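Local structure of GrgF (Penicillium sp. sh18, 6LZH) at residues A[82-87]-A[216-221]; A[142-147]-A[210-215]. The protein serves as a polyketide transferase of the alpha/beta hydrolase fold in the biosynthesis of gregatin A, a fungal polyketide with an alkylated furanone core. All coordinates share one frame; numbering follows the deposited sequence.

Contact 1: A[82-87]-A[216-221]. With NA (sodium ion), chain D.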
loop_
_atom_site.group_PDB
_atom_site.type_symbol
_atom_site.label_atom_id
_atom_site.label_comp_id
_atom_site.label_asym_id
_atom_site.label_seq_id
_atom_site.Cartn_x
_atom_site.Cartn_y
_atom_site.Cartn_z
ATOM N N ILE A 82 -1.809 -2.376 -12.046
ATOM C CA ILE A 82 -0.475 -2.039 -11.560
ATOM C C ILE A 82 -0.558 -1.800 -10.059
ATOM O O ILE A 82 -1.486 -1.140 -9.578
ATOM C CB ILE A 82 0.098 -0.801 -12.279
ATOM C CG1 ILE A 82 0.321 -1.028 -13.788
ATOM C CG2 ILE A 82 1.385 -0.338 -11.626
ATOM C CD1 ILE A 82 0.597 -2.446 -14.209
ATOM N N ASP A 83 0.399 -2.356 -9.318
ATOM C CA ASP A 83 0.419 -2.260 -7.860
ATOM C C ASP A 83 1.883 -2.149 -7.450
ATOM O O ASP A 83 2.585 -3.163 -7.393
ATOM C CB ASP A 83 -0.258 -3.474 -7.225
ATOM C CG ASP A 83 -0.409 -3.339 -5.716
ATOM O OD1 ASP A 83 0.193 -2.408 -5.136
ATOM O OD2 ASP A 83 -1.131 -4.166 -5.119
ATOM N N ALA A 84 2.347 -0.920 -7.194
ATOM C CA ALA A 84 3.759 -0.726 -6.878
ATOM C C ALA A 84 4.155 -1.495 -5.629
ATOM O O ALA A 84 5.208 -2.139 -5.599
ATOM C CB ALA A 84 4.068 0.762 -6.694
ATOM N N ARG A 85 3.330 -1.425 -4.573
ATOM C CA ARG A 85 3.660 -2.147 -3.351
ATOM C C ARG A 85 3.840 -3.636 -3.622
ATOM O O ARG A 85 4.826 -4.242 -3.185
ATOM C CB ARG A 85 2.579 -1.934 -2.295
ATOM C CG ARG A 85 2.947 -2.582 -0.990
ATOM C CD ARG A 85 1.799 -2.437 0.017
ATOM N NE ARG A 85 0.861 -3.544 -0.118
ATOM C CZ ARG A 85 -0.174 -3.738 0.692
ATOM N NH1 ARG A 85 -0.400 -2.890 1.683
ATOM N NH2 ARG A 85 -0.979 -4.778 0.509
ATOM N N GLN A 86 2.893 -4.243 -4.337
ATOM C CA GLN A 86 3.004 -5.673 -4.622
ATOM C C GLN A 86 4.219 -5.962 -5.496
ATOM O O GLN A 86 4.880 -6.995 -5.341
ATOM C CB GLN A 86 1.743 -6.178 -5.323
ATOM C CG GLN A 86 1.812 -7.672 -5.650
ATOM C CD GLN A 86 0.677 -8.155 -6.550
ATOM O OE1 GLN A 86 0.265 -7.466 -7.481
ATOM N NE2 GLN A 86 0.188 -9.358 -6.287
ATOM N N GLN A 87 4.500 -5.071 -6.452
ATOM C CA GLN A 87 5.605 -5.312 -7.376
ATOM C C GLN A 87 6.935 -5.223 -6.646
ATOM O O GLN A 87 7.857 -6.006 -6.920
ATOM C CB GLN A 87 5.544 -4.327 -8.555
ATOM C CG GLN A 87 6.425 -4.744 -9.744
ATOM C CD GLN A 87 6.218 -3.919 -11.016
ATOM O OE1 GLN A 87 5.099 -3.440 -11.318
ATOM N NE2 GLN A 87 7.305 -3.762 -11.783
ATOM N N LEU A 216 -2.769 6.206 -5.291
ATOM C CA LEU A 216 -3.007 7.312 -4.366
ATOM C C LEU A 216 -2.451 7.011 -2.984
ATOM O O LEU A 216 -2.096 7.941 -2.251
ATOM C CB LEU A 216 -4.495 7.634 -4.248
ATOM C CG LEU A 216 -5.195 8.385 -5.379
ATOM C CD1 LEU A 216 -6.614 8.711 -4.926
ATOM C CD2 LEU A 216 -4.442 9.662 -5.810
ATOM N N SER A 217 -2.355 5.728 -2.617
ATOM C CA SER A 217 -1.819 5.334 -1.319
ATOM C C SER A 217 -0.338 5.005 -1.374
ATOM O O SER A 217 0.223 4.544 -0.369
ATOM C CB SER A 217 -2.572 4.128 -0.757
ATOM O OG SER A 217 -2.584 3.049 -1.692
ATOM N N TRP A 218 0.295 5.203 -2.524
ATOM C CA TRP A 218 1.698 4.870 -2.732
ATOM C C TRP A 218 2.450 6.168 -2.992
ATOM O O TRP A 218 2.173 6.866 -3.972
ATOM C CB TRP A 218 1.851 3.895 -3.900
ATOM C CG TRP A 218 3.255 3.455 -4.119
ATOM C CD1 TRP A 218 4.119 3.925 -5.065
ATOM C CD2 TRP A 218 3.970 2.463 -3.371
ATOM N NE1 TRP A 218 5.339 3.283 -4.953
ATOM C CE2 TRP A 218 5.268 2.375 -3.928
ATOM C CE3 TRP A 218 3.638 1.628 -2.297
ATOM C CZ2 TRP A 218 6.232 1.489 -3.444
ATOM C CZ3 TRP A 218 4.604 0.750 -1.808
ATOM C CH2 TRP A 218 5.884 0.681 -2.391
ATOM N N ASN A 219 3.384 6.498 -2.110
ATOM C CA ASN A 219 4.184 7.715 -2.238
ATOM C C ASN A 219 5.629 7.316 -1.986
ATOM O O ASN A 219 6.035 7.160 -0.831
ATOM C CB ASN A 219 3.726 8.798 -1.268
ATOM C CG ASN A 219 4.544 10.068 -1.400
ATOM O OD1 ASN A 219 5.449 10.156 -2.245
ATOM N ND2 ASN A 219 4.230 11.061 -0.569
ATOM N N ILE A 220 6.384 7.138 -3.076
ATOM C CA ILE A 220 7.774 6.702 -2.994
ATOM C C ILE A 220 8.596 7.658 -2.133
ATOM O O ILE A 220 9.544 7.240 -1.461
ATOM C CB ILE A 220 8.346 6.553 -4.428
ATOM C CG1 ILE A 220 9.712 5.887 -4.406
ATOM C CG2 ILE A 220 8.384 7.878 -5.169
ATOM C CD1 ILE A 220 9.681 4.526 -3.729
ATOM N N LEU A 221 8.247 8.944 -2.128
ATOM C CA LEU A 221 8.972 9.904 -1.300
ATOM C C LEU A 221 8.920 9.545 0.179
ATOM O O LEU A 221 9.785 9.984 0.941
ATOM C CB LEU A 221 8.417 11.318 -1.499
ATOM C CG LEU A 221 8.539 11.964 -2.880
ATOM C CD1 LEU A 221 8.105 13.420 -2.834
ATOM C CD2 LEU A 221 9.945 11.861 -3.412
HETATM NA NA NA D . 1.240 7.876 -5.650
HETATM O O HOH W 1 0.383 9.258 -3.868
HETATM O O HOH W 2 2.707 10.001 -5.901
HETATM O O HOH W 3 2.573 6.819 -7.450
#

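Contact 2: A[142-147]-A[210-215]. With NA (sodium ion), chain D.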
loop_
_atom_site.group_PDB
_atom_site.type_symbol
_atom_site.label_atom_id
_atom_site.label_comp_id
_atom_site.label_asym_id
_atom_site.label_seq_id
_atom_site.Cartn_x
_atom_site.Cartn_y
_atom_site.Cartn_z
ATOM N N ASP A 142 5.425 10.360 -9.499
ATOM C CA ASP A 142 4.071 10.714 -9.091
ATOM C C ASP A 142 3.096 10.448 -10.224
ATOM O O ASP A 142 3.286 10.948 -11.336
ATOM C CB ASP A 142 4.000 12.186 -8.662
ATOM C CG ASP A 142 2.633 12.574 -8.130
ATOM O OD1 ASP A 142 2.038 11.778 -7.361
ATOM O OD2 ASP A 142 2.162 13.679 -8.474
ATOM N N SER A 143 2.055 9.670 -9.928
ATOM C CA SER A 143 0.966 9.385 -10.853
ATOM C C SER A 143 -0.297 10.173 -10.542
ATOM O O SER A 143 -1.315 9.963 -11.213
ATOM C CB SER A 143 0.634 7.886 -10.839
ATOM O OG SER A 143 1.346 7.191 -11.843
ATOM N N THR A 144 -0.257 11.066 -9.542
ATOM C CA THR A 144 -1.469 11.728 -9.070
ATOM C C THR A 144 -2.142 12.520 -10.182
ATOM O O THR A 144 -3.374 12.545 -10.278
ATOM C CB THR A 144 -1.148 12.636 -7.882
ATOM O OG1 THR A 144 -0.658 11.850 -6.793
ATOM C CG2 THR A 144 -2.398 13.397 -7.424
ATOM N N GLY A 145 -1.355 13.162 -11.039
ATOM C CA GLY A 145 -1.955 14.061 -12.021
ATOM C C GLY A 145 -2.504 15.275 -11.298
ATOM O O GLY A 145 -1.943 15.730 -10.296
ATOM N N ASN A 146 -3.619 15.805 -11.792
ATOM C CA ASN A 146 -4.307 16.889 -11.106
ATOM C C ASN A 146 -5.210 16.280 -10.040
ATOM O O ASN A 146 -6.148 15.543 -10.387
ATOM C CB ASN A 146 -5.114 17.731 -12.087
ATOM C CG ASN A 146 -5.784 18.941 -11.431
ATOM O OD1 ASN A 146 -5.616 19.202 -10.236
ATOM N ND2 ASN A 146 -6.539 19.693 -12.228
ATOM N N PRO A 147 -4.971 16.537 -8.750
ATOM C CA PRO A 147 -5.781 15.889 -7.704
ATOM C C PRO A 147 -7.237 16.314 -7.702
ATOM O O PRO A 147 -8.035 15.697 -6.985
ATOM C CB PRO A 147 -5.084 16.305 -6.397
ATOM C CG PRO A 147 -3.738 16.819 -6.808
ATOM C CD PRO A 147 -3.928 17.403 -8.178
ATOM N N GLN A 210 -8.332 0.319 -11.089
ATOM C CA GLN A 210 -7.791 0.137 -9.750
ATOM C C GLN A 210 -6.349 0.610 -9.666
ATOM O O GLN A 210 -5.861 0.901 -8.564
ATOM C CB GLN A 210 -7.891 -1.341 -9.336
ATOM C CG GLN A 210 -9.332 -1.859 -9.297
ATOM C CD GLN A 210 -10.183 -1.087 -8.293
ATOM O OE1 GLN A 210 -9.687 -0.629 -7.246
ATOM N NE2 GLN A 210 -11.467 -0.931 -8.607
ATOM N N THR A 211 -5.654 0.671 -10.805
ATOM C CA THR A 211 -4.285 1.174 -10.804
ATOM C C THR A 211 -4.214 2.558 -10.165
ATOM O O THR A 211 -3.342 2.818 -9.331
ATOM C CB THR A 211 -3.739 1.213 -12.235
ATOM O OG1 THR A 211 -3.623 -0.127 -12.751
ATOM C CG2 THR A 211 -2.375 1.901 -12.265
ATOM N N TYR A 212 -5.151 3.443 -10.512
ATOM C CA TYR A 212 -5.128 4.799 -9.965
ATOM C C TYR A 212 -5.472 4.805 -8.474
ATOM O O TYR A 212 -4.860 5.547 -7.696
ATOM C CB TYR A 212 -6.083 5.703 -10.751
ATOM C CG TYR A 212 -5.982 7.165 -10.334
ATOM C CD1 TYR A 212 -5.034 8.011 -10.905
ATOM C CD2 TYR A 212 -6.815 7.690 -9.348
ATOM C CE1 TYR A 212 -4.926 9.351 -10.515
ATOM C CE2 TYR A 212 -6.710 9.025 -8.949
ATOM C CZ TYR A 212 -5.765 9.848 -9.537
ATOM O OH TYR A 212 -5.662 11.169 -9.149
ATOM N N TYR A 213 -6.441 3.975 -8.062
ATOM C CA TYR A 213 -6.767 3.818 -6.642
ATOM C C TYR A 213 -5.535 3.447 -5.817
ATOM O O TYR A 213 -5.243 4.072 -4.793
ATOM C CB TYR A 213 -7.863 2.751 -6.476
ATOM C CG TYR A 213 -8.221 2.433 -5.026
ATOM C CD1 TYR A 213 -7.482 1.511 -4.277
ATOM C CD2 TYR A 213 -9.299 3.057 -4.406
ATOM C CE1 TYR A 213 -7.813 1.225 -2.951
ATOM C CE2 TYR A 213 -9.631 2.779 -3.078
ATOM C CZ TYR A 213 -8.889 1.860 -2.360
ATOM O OH TYR A 213 -9.233 1.571 -1.049
ATOM N N LYS A 214 -4.811 2.407 -6.229
ATOM C CA LYS A 214 -3.660 1.981 -5.436
ATOM C C LYS A 214 -2.530 3.009 -5.444
ATOM O O LYS A 214 -1.804 3.131 -4.448
ATOM C CB LYS A 214 -3.157 0.634 -5.939
ATOM C CG LYS A 214 -4.066 -0.524 -5.554
ATOM C CD LYS A 214 -3.407 -1.866 -5.833
ATOM C CE LYS A 214 -4.386 -3.031 -5.658
ATOM N NZ LYS A 214 -5.310 -3.175 -6.834
ATOM N N SER A 215 -2.349 3.755 -6.541
ATOM C CA SER A 215 -1.257 4.718 -6.549
ATOM C C SER A 215 -1.509 5.880 -5.597
ATOM O O SER A 215 -0.544 6.473 -5.110
ATOM C CB SER A 215 -0.981 5.235 -7.968
ATOM O OG SER A 215 -2.115 5.853 -8.545
HETATM NA NA NA D . 1.240 7.876 -5.650
HETATM O O HOH W 1 0.383 9.258 -3.868
HETATM O O HOH W 2 2.707 10.001 -5.901
HETATM O O HOH W 3 2.573 6.819 -7.450
#

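Contact 1: A[82-87]-A[216-221]
The first turn of helix 84-99, in the alpha/beta hydrolase fold, is packed by Ala-84 and Arg-85 against the indole of Trp-218, in the loop that follows helix 209-216. Ala-84 makes a CH-pi contact: its CB lies 3.4 Å from the centroid of the five-membered ring of Trp-218, only 13° off the ring normal, so the methyl sits over the face. The nearest ring atom is NE1 of Trp-218, 3.3 Å from CB of Ala-84. Arg-85 continues the contact along the six-membered ring: its backbone N lies 3.7 Å above the plane of the Trp-218 ring, on the same face and toward the rim, and the first carbon of its side chain, CB, comes to 3.4 Å from CZ3 of Trp-218. The indole reaches the helix because CG of Trp-218 is anti to its backbone N (chi1 -177°). The ring N-H is spent on Asn-119 of helix 116-127. The side chain of Arg-85, bent at chi3, leads its guanidinium away from the indole, the two planes standing 79° apart, and its NH2 forms a salt bridge with OD2 of Asp-83 of the second subunit; the reciprocal bridge is made as well. Asp-83 is also the N-cap of the helix, where its OD1 accepts a weak, long bond from Gln-86 N at 3.4 Å. The carbonyl O of Trp-218 binds the sodium ion at 2.2 Å alongside Ser-215 O and three waters. No hydrogen bond joins the two segments, and 155 Å² is buried between them. The contact therefore rests on dispersion and CH-pi attraction; the hydrogen bond from NE1 to Asn-119 probably fixes the rotation of the indole, while the sodium ion holds the main chain of Trp-218 and the second subunit takes the charge of Arg-85.

Contact 2: A[142-147]-A[210-215]
Tyr-212 and Ser-215, three residues apart and so on one side of helix 209-216, face the loop residues Ser-143 and Thr-144 that follow strand 133-137. At Tyr-212, CG is anti to the backbone N (chi1 -173°), which carries the ring end out to the loop. There its OH donates to Thr-144 O over 2.9 Å. The hydroxyl lies in the carbonyl plane with a C=O...O angle of 138°, the position of an sp2 lone pair, and the acceptor lies at the ring edge. CE1 of the same ring also comes to 3.7 Å from Ser-143 O. A phenylalanine in its place would keep the ring among Arg-150 and Ile-153 of helix 150-165 but would probably leave the Thr-144 carbonyl without this donor and the loop less firmly tied to the helix. Tyr-213 turns the other way, its OH bonding to His-92 of the second subunit. Ser-215 then returns to the contact: its OG donates back to Tyr-212 O at 2.9 Å, tilted 31° from the carbonyl plane, and only brushes the loop, lying 4.1 Å from CB of Ser-143. Its backbone O, in contrast, binds the sodium ion at 2.3 Å, with Trp-218 O and three waters as further ligands. On the loop side, Asp-142 OD1 accepts from Thr-144 OG1 at 2.8 Å on its syn lone pair. The same oxygen takes a weak bond from Thr-144 N at 3.2 Å, so Thr-144 is gripped by its own loop while its carbonyl looks to Tyr-212. The chemistry is thus a single directional bond across 151 Å² of buried surface, in which a tyrosine hydroxyl ties the loop to helix 209-216 one turn before the carbonyl of Ser-215 that binds the sodium ion.

Overall arrangement
The two contacts lie about 9 Å apart between centres, both off to one side of the molecule, in the alpha/beta hydrolase fold. Along the chain the order is 82-87, 142-147, 210-215, 216-221, so contact 2 lies between the halves of contact 1. Residues 210-221 run continuously, and the sodium ion spans the junction, its two protein ligands coming one from each contact. A further tie is the probable hydrogen bond from Ile-82 N to Thr-211 OG1, 3.0 Å long. Helix 209-216 and its following loop thus join helix 84-99 to loop 142-147; both contacts also touch the second subunit, so this region forms part of the dimer interface.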